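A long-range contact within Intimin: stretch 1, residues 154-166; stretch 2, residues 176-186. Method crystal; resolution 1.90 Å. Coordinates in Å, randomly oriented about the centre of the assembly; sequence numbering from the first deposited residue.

Stretch 1 (154-166) QVTLKEKGTTTIS
Stretch 2, residues 176-186: TYTIATPNSLI

Two strands of one Intimin chain, 163-166 and 176-179, run antiparallel at 153° with their axes 4.5 Å apart. The strand 154-157 precedes the first of them, 184-186 follows the second, and loops 158-162 and 180-183 lie between. The contact buries 853 Å² in all.

Stretch 1 opens as an extended strand (Val-155 phi/psi -104/141, Leu-157 -81/129). Gln-154 and Thr-156 stay out of reach, whereas the alternating Val-155 (chi1 t) and Leu-157 (m, t) point toward stretch 2. Their branched hydrocarbon ends meet a single methyl: Val-155 CG1 and Leu-157 CD2 each lie 4.3 Å from Ile-179 CD1. Ile-179 (-88/117), in the extended m, t rotamer, is the most heavily covered residue of the contact.

At Lys-158 (-118/-49) the backbone leaves the strand, and the CA-to-CB bonds of Lys-158 and Glu-159 point away. Lys-158 O nevertheless approaches Leu-185 CD2 at 3.9 Å, and Glu-159 (m, m) folds its end back until OE1 is also 3.9 Å from Leu-185 CD2. Leu-185 itself (-124/130; t, p) points toward stretch 1.

Lys-160 (-64/125; chi m, t, p, t) shows how a long side chain serves two purposes. Its methylenes pack on apolar neighbours, with CG 3.5 Å from Leu-185 CB and 3.9 Å from Pro-182 CG (Pro-182 -77/156, C-gamma endo), while its ammonium reaches the backbone: NZ donates a weak hydrogen bond to Asn-183 O at 3.3 Å.

Gly-161 is fully extended (165/-180), a phi unfavourable for a residue with a side chain but easy for glycine; its CA is 4.5 Å from that of Thr-181 (-66/129, chi1 m). Its carbonyl O accepts a CA-H...O contact from Thr-181 CA at 3.4 Å but has no conventional polar partner. The CA-to-CB bond of Thr-162 (-123/136, chi1 t) points sideways, and its hydroxyl supplements the sheet bonding: OG1 donates to Ile-179 O at 2.8 Å. Thr-162 CB also lies 3.4 Å from Thr-181 OG1.

The ladder now begins. Thr-163 (-152/-176) pairs with Ile-179, CA-CA 5.3 Å, through two hydrogen bonds: Thr-163 N to Ile-179 O at 3.2 Å and Ile-179 N to Thr-163 O at 2.7 Å. Thr-163 takes chi1 t, and its CG2 meets Ile-179 CD1 at 4.1 Å, so the methyl of a polar residue joins the apolar cluster.

Thr-164 (-128/143, chi1 p) faces Thr-178 (-97/128, p) in a non-hydrogen-bonded pair, CA-CA 4.2 Å. On the opposite face from Ile-179, Thr-164 CG2 lies only 3.3 Å from Thr-178 CG2, short for two methyls.

Ile-165 (-109/128; m, m) returns to the face of Ile-179, packing CG1 against Ile-179 CD1 at 3.7 Å. Beta-branched residues such as this suit extended backbone. It pairs with Tyr-177 (-124/131; chi1 168°, chi2 -98°), CA-CA 5.2 Å, by nearly straight bonds: Ile-165 N to Tyr-177 O at 2.7 Å (168°) and Tyr-177 N to Ile-165 O at 2.8 Å (173°).

Ser-166 (-119/146, m) closes the register against Thr-176 (-138/147, p), a non-hydrogen-bonded pair with CA-CA 4.2 Å.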

# COMPACT_ATOMS: atom_id res chain seq x y z
N GLN A 154 -7.14 -1.69 -1.68
CA GLN A 154 -7.56 -1.08 -2.93
C GLN A 154 -7.64 0.43 -2.74
O GLN A 154 -8.30 0.92 -1.82
CB GLN A 154 -8.91 -1.62 -3.39
CG GLN A 154 -9.39 -1.05 -4.71
CD GLN A 154 -10.54 -1.84 -5.29
OE1 GLN A 154 -10.34 -2.92 -5.88
NE2 GLN A 154 -11.75 -1.33 -5.11
N VAL A 155 -6.95 1.16 -3.61
CA VAL A 155 -6.92 2.61 -3.54
C VAL A 155 -7.79 3.27 -4.60
O VAL A 155 -7.87 2.81 -5.73
CB VAL A 155 -5.48 3.14 -3.73
CG1 VAL A 155 -5.48 4.68 -3.77
CG2 VAL A 155 -4.58 2.63 -2.60
N THR A 156 -8.46 4.36 -4.21
CA THR A 156 -9.29 5.11 -5.14
C THR A 156 -8.68 6.51 -5.24
O THR A 156 -8.56 7.21 -4.24
CB THR A 156 -10.74 5.22 -4.64
OG1 THR A 156 -11.31 3.91 -4.53
CG2 THR A 156 -11.57 6.05 -5.61
N LEU A 157 -8.28 6.89 -6.44
CA LEU A 157 -7.69 8.21 -6.67
C LEU A 157 -8.79 9.26 -6.78
O LEU A 157 -9.73 9.09 -7.55
CB LEU A 157 -6.85 8.17 -7.95
CG LEU A 157 -5.74 7.11 -7.90
CD1 LEU A 157 -5.02 7.06 -9.22
CD2 LEU A 157 -4.76 7.42 -6.77
N LYS A 158 -8.68 10.34 -6.02
CA LYS A 158 -9.72 11.36 -6.02
C LYS A 158 -9.35 12.76 -6.50
O LYS A 158 -10.06 13.34 -7.33
CB LYS A 158 -10.31 11.44 -4.61
CG LYS A 158 -10.73 10.08 -4.09
CD LYS A 158 -10.87 10.05 -2.58
CE LYS A 158 -12.19 10.60 -2.11
NZ LYS A 158 -12.30 10.43 -0.62
N GLU A 159 -8.25 13.32 -5.99
CA GLU A 159 -7.85 14.67 -6.39
C GLU A 159 -6.34 14.78 -6.62
O GLU A 159 -5.56 14.02 -6.05
CB GLU A 159 -8.27 15.69 -5.32
CG GLU A 159 -9.77 15.74 -5.01
CD GLU A 159 -10.59 16.37 -6.13
OE1 GLU A 159 -10.02 17.02 -7.02
OE2 GLU A 159 -11.83 16.21 -6.11
N LYS A 160 -5.95 15.75 -7.44
CA LYS A 160 -4.54 15.96 -7.72
C LYS A 160 -3.77 16.36 -6.47
O LYS A 160 -4.12 17.33 -5.79
CB LYS A 160 -4.37 17.02 -8.80
CG LYS A 160 -5.02 16.65 -10.13
CD LYS A 160 -4.81 17.74 -11.18
CE LYS A 160 -3.35 17.90 -11.54
NZ LYS A 160 -3.16 18.97 -12.57
N GLY A 161 -2.73 15.61 -6.17
CA GLY A 161 -1.92 15.90 -5.00
C GLY A 161 -1.04 14.71 -4.69
O GLY A 161 -1.09 13.70 -5.39
N THR A 162 -0.25 14.83 -3.64
CA THR A 162 0.64 13.76 -3.24
C THR A 162 0.35 13.38 -1.79
O THR A 162 0.14 14.24 -0.93
CB THR A 162 2.12 14.19 -3.39
OG1 THR A 162 2.97 13.14 -2.90
CG2 THR A 162 2.40 15.46 -2.61
N THR A 163 0.29 12.08 -1.54
CA THR A 163 0.04 11.60 -0.19
C THR A 163 0.71 10.24 -0.08
O THR A 163 1.39 9.79 -1.00
CB THR A 163 -1.49 11.49 0.09
OG1 THR A 163 -1.70 11.26 1.49
CG2 THR A 163 -2.12 10.35 -0.72
N THR A 164 0.54 9.58 1.05
CA THR A 164 1.15 8.28 1.23
C THR A 164 0.13 7.24 1.68
O THR A 164 -0.78 7.56 2.44
CB THR A 164 2.30 8.34 2.26
OG1 THR A 164 1.81 8.93 3.48
CG2 THR A 164 3.46 9.17 1.73
N ILE A 165 0.28 6.02 1.18
CA ILE A 165 -0.60 4.92 1.59
C ILE A 165 0.30 4.04 2.43
O ILE A 165 1.40 3.68 2.00
CB ILE A 165 -1.11 4.11 0.38
CG1 ILE A 165 -1.89 5.02 -0.57
CG2 ILE A 165 -1.99 2.95 0.87
CD1 ILE A 165 -3.05 5.75 0.08
N SER A 166 -0.16 3.72 3.64
CA SER A 166 0.62 2.89 4.54
C SER A 166 -0.11 1.60 4.90
O SER A 166 -1.33 1.57 4.98
CB SER A 166 0.92 3.66 5.84
OG SER A 166 1.72 4.80 5.60
N THR A 176 5.26 1.82 3.60
CA THR A 176 4.51 2.91 2.98
C THR A 176 4.88 3.18 1.53
O THR A 176 6.04 3.02 1.12
CB THR A 176 4.71 4.23 3.75
OG1 THR A 176 6.08 4.63 3.64
CG2 THR A 176 4.37 4.04 5.21
N TYR A 177 3.88 3.61 0.77
CA TYR A 177 4.03 3.94 -0.64
C TYR A 177 3.56 5.38 -0.84
O TYR A 177 2.47 5.75 -0.40
CB TYR A 177 3.19 3.00 -1.50
CG TYR A 177 3.07 3.46 -2.94
CD1 TYR A 177 1.95 4.16 -3.38
CD2 TYR A 177 4.11 3.23 -3.85
CE1 TYR A 177 1.86 4.62 -4.68
CE2 TYR A 177 4.02 3.70 -5.16
CZ TYR A 177 2.90 4.39 -5.57
OH TYR A 177 2.81 4.88 -6.85
N THR A 178 4.37 6.19 -1.52
CA THR A 178 3.99 7.57 -1.75
C THR A 178 3.38 7.75 -3.13
O THR A 178 3.95 7.34 -4.14
CB THR A 178 5.20 8.52 -1.64
OG1 THR A 178 6.09 8.27 -2.73
CG2 THR A 178 5.93 8.28 -0.34
N ILE A 179 2.20 8.37 -3.15
CA ILE A 179 1.49 8.64 -4.39
C ILE A 179 1.99 9.99 -4.88
O ILE A 179 1.81 11.01 -4.20
CB ILE A 179 -0.04 8.71 -4.15
CG1 ILE A 179 -0.58 7.31 -3.82
CG2 ILE A 179 -0.75 9.27 -5.37
CD1 ILE A 179 -2.04 7.29 -3.44
N ALA A 180 2.63 10.00 -6.04
CA ALA A 180 3.15 11.23 -6.61
C ALA A 180 2.02 12.05 -7.22
O ALA A 180 1.00 11.51 -7.63
CB ALA A 180 4.19 10.91 -7.68
N THR A 181 2.22 13.37 -7.27
CA THR A 181 1.23 14.27 -7.83
C THR A 181 1.10 13.97 -9.32
O THR A 181 2.09 13.91 -10.04
CB THR A 181 1.66 15.74 -7.64
OG1 THR A 181 1.84 16.00 -6.24
CG2 THR A 181 0.60 16.68 -8.19
N PRO A 182 -0.14 13.77 -9.79
CA PRO A 182 -0.39 13.47 -11.21
C PRO A 182 -0.29 14.71 -12.09
O PRO A 182 -0.47 15.83 -11.62
CB PRO A 182 -1.79 12.90 -11.19
CG PRO A 182 -2.45 13.70 -10.10
CD PRO A 182 -1.39 13.72 -9.01
N ASN A 183 -0.02 14.49 -13.37
CA ASN A 183 0.07 15.58 -14.33
C ASN A 183 -1.33 16.05 -14.72
O ASN A 183 -1.56 17.24 -14.91
CB ASN A 183 0.81 15.11 -15.59
CG ASN A 183 2.31 14.97 -15.37
OD1 ASN A 183 2.91 13.96 -15.74
ND2 ASN A 183 2.92 15.98 -14.75
N SER A 184 -2.27 15.11 -14.81
CA SER A 184 -3.65 15.43 -15.19
C SER A 184 -4.70 14.59 -14.46
O SER A 184 -4.45 13.44 -14.10
CB SER A 184 -3.85 15.22 -16.69
OG SER A 184 -3.05 16.11 -17.44
N LEU A 185 -5.87 15.18 -14.26
CA LEU A 185 -7.00 14.51 -13.63
C LEU A 185 -8.16 14.59 -14.63
O LEU A 185 -8.48 15.67 -15.12
CB LEU A 185 -7.40 15.20 -12.32
CG LEU A 185 -8.57 14.56 -11.57
CD1 LEU A 185 -8.15 13.20 -11.02
CD2 LEU A 185 -9.00 15.47 -10.42
N ILE A 186 -8.79 13.45 -14.90
CA ILE A 186 -9.89 13.37 -15.86
C ILE A 186 -11.23 13.29 -15.12
O ILE A 186 -11.47 12.35 -14.37
CB ILE A 186 -9.72 12.11 -16.76
CG1 ILE A 186 -8.28 12.05 -17.29
CG2 ILE A 186 -10.71 12.15 -17.91
CD1 ILE A 186 -7.85 13.28 -18.07